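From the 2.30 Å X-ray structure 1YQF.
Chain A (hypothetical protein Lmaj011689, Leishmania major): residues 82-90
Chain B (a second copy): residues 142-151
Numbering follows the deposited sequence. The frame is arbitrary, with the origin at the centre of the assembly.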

# COMPACT_ATOMS: atom_id res chain seq x y z
N THR A 82 11.69 -13.25 3.65
CA THR A 82 13.14 -13.06 3.56
C THR A 82 13.47 -11.93 2.59
O THR A 82 14.64 -11.65 2.32
CB THR A 82 13.84 -14.35 3.13
OG1 THR A 82 13.38 -14.76 1.82
CG2 THR A 82 13.45 -15.51 4.04
N ASN A 83 12.43 -11.29 2.04
CA ASN A 83 12.60 -10.08 1.24
C ASN A 83 12.92 -8.91 2.14
O ASN A 83 12.42 -8.81 3.26
CB ASN A 83 11.33 -9.77 0.43
CG ASN A 83 11.28 -10.50 -0.90
OD1 ASN A 83 12.32 -10.70 -1.54
ND2 ASN A 83 10.08 -10.89 -1.33
N GLN A 84 13.75 -8.01 1.63
CA GLN A 84 14.16 -6.82 2.37
C GLN A 84 13.73 -5.57 1.62
O GLN A 84 13.75 -5.52 0.38
CB GLN A 84 15.68 -6.82 2.59
CG GLN A 84 16.50 -6.96 1.32
CD GLN A 84 17.86 -7.59 1.55
OE1 GLN A 84 18.55 -7.25 2.51
NE2 GLN A 84 18.24 -8.51 0.66
N ASP A 85 13.32 -4.55 2.39
CA ASP A 85 12.89 -3.28 1.83
C ASP A 85 14.13 -2.45 1.48
O ASP A 85 15.12 -2.47 2.21
CB ASP A 85 12.02 -2.54 2.86
CG ASP A 85 11.08 -1.52 2.22
OD1 ASP A 85 11.09 -1.23 1.01
OD2 ASP A 85 10.26 -0.94 2.96
N SER A 86 14.07 -1.73 0.35
CA SER A 86 15.19 -0.91 -0.13
C SER A 86 15.77 0.00 0.96
O SER A 86 16.99 0.08 1.12
CB SER A 86 14.74 -0.06 -1.33
OG SER A 86 15.84 0.64 -1.90
N ASP A 87 14.89 0.69 1.68
CA ASP A 87 15.30 1.58 2.78
C ASP A 87 15.47 0.85 4.12
O ASP A 87 16.49 1.04 4.80
CB ASP A 87 14.35 2.78 2.93
CG ASP A 87 12.88 2.38 3.12
OD1 ASP A 87 12.44 1.22 2.94
OD2 ASP A 87 12.07 3.27 3.48
N LYS A 88 14.49 0.02 4.48
CA LYS A 88 14.51 -0.71 5.75
C LYS A 88 15.32 -2.01 5.63
O LYS A 88 14.75 -3.11 5.67
CB LYS A 88 13.08 -1.02 6.22
CG LYS A 88 12.29 0.19 6.69
CD LYS A 88 12.86 0.76 7.98
CE LYS A 88 11.87 1.68 8.67
NZ LYS A 88 10.69 0.93 9.20
N ALA A 89 16.64 -1.87 5.51
CA ALA A 89 17.55 -3.01 5.44
C ALA A 89 18.12 -3.35 6.82
O ALA A 89 19.22 -3.89 6.94
CB ALA A 89 18.67 -2.71 4.45
N ASN A 90 17.35 -3.02 7.86
CA ASN A 90 17.74 -3.25 9.25
C ASN A 90 16.65 -3.94 10.08
O ASN A 90 16.97 -4.65 11.05
CB ASN A 90 18.15 -1.93 9.91
CG ASN A 90 17.00 -0.93 9.97
OD1 ASN A 90 16.20 -0.93 10.92
ND2 ASN A 90 16.92 -0.06 8.97
N ARG B 142 3.35 -10.67 -6.88
CA ARG B 142 4.67 -10.07 -7.07
C ARG B 142 5.33 -9.72 -5.73
O ARG B 142 6.51 -9.96 -5.54
CB ARG B 142 4.57 -8.82 -7.95
CG ARG B 142 4.40 -9.11 -9.44
CD ARG B 142 4.72 -7.91 -10.33
NE ARG B 142 3.71 -6.86 -10.21
CZ ARG B 142 2.49 -6.91 -10.74
NH1 ARG B 142 2.11 -7.96 -11.45
NH2 ARG B 142 1.65 -5.90 -10.57
N ASN B 143 4.55 -9.17 -4.79
CA ASN B 143 5.09 -8.80 -3.47
C ASN B 143 5.59 -9.99 -2.65
O ASN B 143 6.39 -9.83 -1.73
CB ASN B 143 4.03 -8.04 -2.66
CG ASN B 143 3.77 -6.64 -3.19
OD1 ASN B 143 4.61 -6.03 -3.86
ND2 ASN B 143 2.59 -6.10 -2.87
N GLU B 144 5.10 -11.18 -2.98
CA GLU B 144 5.52 -12.41 -2.31
C GLU B 144 6.83 -12.95 -2.87
O GLU B 144 7.60 -13.58 -2.14
CB GLU B 144 4.44 -13.48 -2.45
CG GLU B 144 3.20 -13.22 -1.61
CD GLU B 144 2.20 -14.35 -1.69
OE1 GLU B 144 1.55 -14.51 -2.75
OE2 GLU B 144 2.08 -15.10 -0.69
N LEU B 145 7.09 -12.73 -4.16
CA LEU B 145 8.28 -13.27 -4.81
C LEU B 145 9.54 -12.48 -4.48
O LEU B 145 9.48 -11.32 -4.06
CB LEU B 145 8.09 -13.31 -6.33
CG LEU B 145 6.86 -14.04 -6.86
CD1 LEU B 145 6.85 -14.01 -8.39
CD2 LEU B 145 6.78 -15.47 -6.36
N TYR B 146 10.69 -13.13 -4.67
CA TYR B 146 11.98 -12.49 -4.50
C TYR B 146 12.04 -11.24 -5.35
O TYR B 146 11.87 -11.32 -6.56
CB TYR B 146 13.10 -13.44 -4.93
CG TYR B 146 14.50 -12.88 -4.76
CD1 TYR B 146 14.92 -12.36 -3.54
CD2 TYR B 146 15.40 -12.90 -5.81
CE1 TYR B 146 16.20 -11.86 -3.38
CE2 TYR B 146 16.69 -12.41 -5.66
CZ TYR B 146 17.09 -11.89 -4.45
OH TYR B 146 18.37 -11.40 -4.30
N THR B 147 12.26 -10.09 -4.71
CA THR B 147 12.27 -8.80 -5.41
C THR B 147 13.64 -8.44 -5.97
O THR B 147 13.77 -7.41 -6.64
CB THR B 147 11.81 -7.67 -4.46
OG1 THR B 147 12.67 -7.60 -3.32
CG2 THR B 147 10.42 -7.97 -3.88
N GLY B 148 14.65 -9.26 -5.71
CA GLY B 148 15.99 -9.02 -6.21
C GLY B 148 16.92 -8.48 -5.14
O GLY B 148 16.47 -8.01 -4.10
N PRO B 149 18.23 -8.51 -5.41
CA PRO B 149 19.20 -8.03 -4.43
C PRO B 149 19.15 -6.51 -4.38
O PRO B 149 18.41 -5.91 -5.16
CB PRO B 149 20.53 -8.50 -5.02
CG PRO B 149 20.30 -8.48 -6.49
CD PRO B 149 18.87 -8.93 -6.67
N LEU B 150 19.89 -5.90 -3.46
CA LEU B 150 19.93 -4.45 -3.40
C LEU B 150 20.94 -4.00 -4.44
O LEU B 150 22.14 -4.26 -4.31
CB LEU B 150 20.31 -3.96 -2.00
CG LEU B 150 19.12 -3.95 -1.03
CD1 LEU B 150 18.58 -5.35 -0.84
CD2 LEU B 150 19.48 -3.35 0.32
N VAL B 151 20.43 -3.34 -5.49
CA VAL B 151 21.24 -2.95 -6.64
C VAL B 151 22.50 -2.15 -6.28
O VAL B 151 23.51 -2.23 -6.99
CB VAL B 151 20.40 -2.13 -7.66
CG1 VAL B 151 19.28 -2.98 -8.26
CG2 VAL B 151 19.82 -0.88 -7.01
O HOH W 1 14.61 -8.58 -1.51

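Two residues do most of the work in this contact, one from each copy of the protein: Asn A83 at one end and Leu B150 at the other, with Gln A84 lying against the leucine. Together the stretches bury 339 Å², summed over both sides; no strands pair across it, and the contact is made mainly by loop residues. Here a side chain reads a backbone, and a leucine packs against a glutamine side chain and an alanine methyl.

Asn A83 points its CA-to-CB bond toward chain B and takes the m rotamer, with chi1 at -86°, which carries its amide to the backbone of Leu B145 to Thr B147, in the loop beyond a helix that enters the stretch from earlier in the chain. The amide then bonds at both ends. Its nitrogen ND2 donates to the carbonyl O of Leu B145 at 2.8 Å, while its oxygen OD1 accepts from the backbone N of Thr B147 at 3.2 Å, with a nearly straight N-H...O angle of 161°. A carboxamide suits this place because it presents a donor and an acceptor side by side, matching the carbonyl and the NH on the two sides of Tyr B146. Both partners are backbone atoms, so the pairing needs the course of the chain rather than particular side chains. The tyrosine is nevertheless close by: Asn A83 OD1 lies 3.7 Å from Tyr B146 CD1, approaching the ring obliquely.

A water extends this polar cluster. It donates to Asn A83 OD1 at 3.1 Å and to Gly B148 O at 3.2 Å, is hydrogen-bonded to Thr B147 OG1 at 2.8 Å, and accepts a weak bond from Gln A84 N at 3.3 Å. Thr B147 therefore serves through both its backbone NH and its hydroxyl, whose p rotamer places OG1 within reach of the water. Next to it, Gly B148 has phi/psi of 104/165, where a CB would be jammed against the preceding carbonyl oxygen; glycine fits this bend.

Beyond the water the contact becomes less polar. Leu B150 points toward chain A, and its two methyls meet different neighbours. CD1 comes within 3.4 Å of Gln A84 CD, whereas CD2 lies 4.3 Å from Ala A89 CB, a loose apolar contact. Gln A84 starts sideways, but its long side chain brings its end nearer the leucine, where it covers the methyl without forming a hydrogen bond across the stretches. The small methyl of Ala A89 completes this end. Directed hydrogen bonds thus hold one end of the contact, and van der Waals packing around a branched side chain the other.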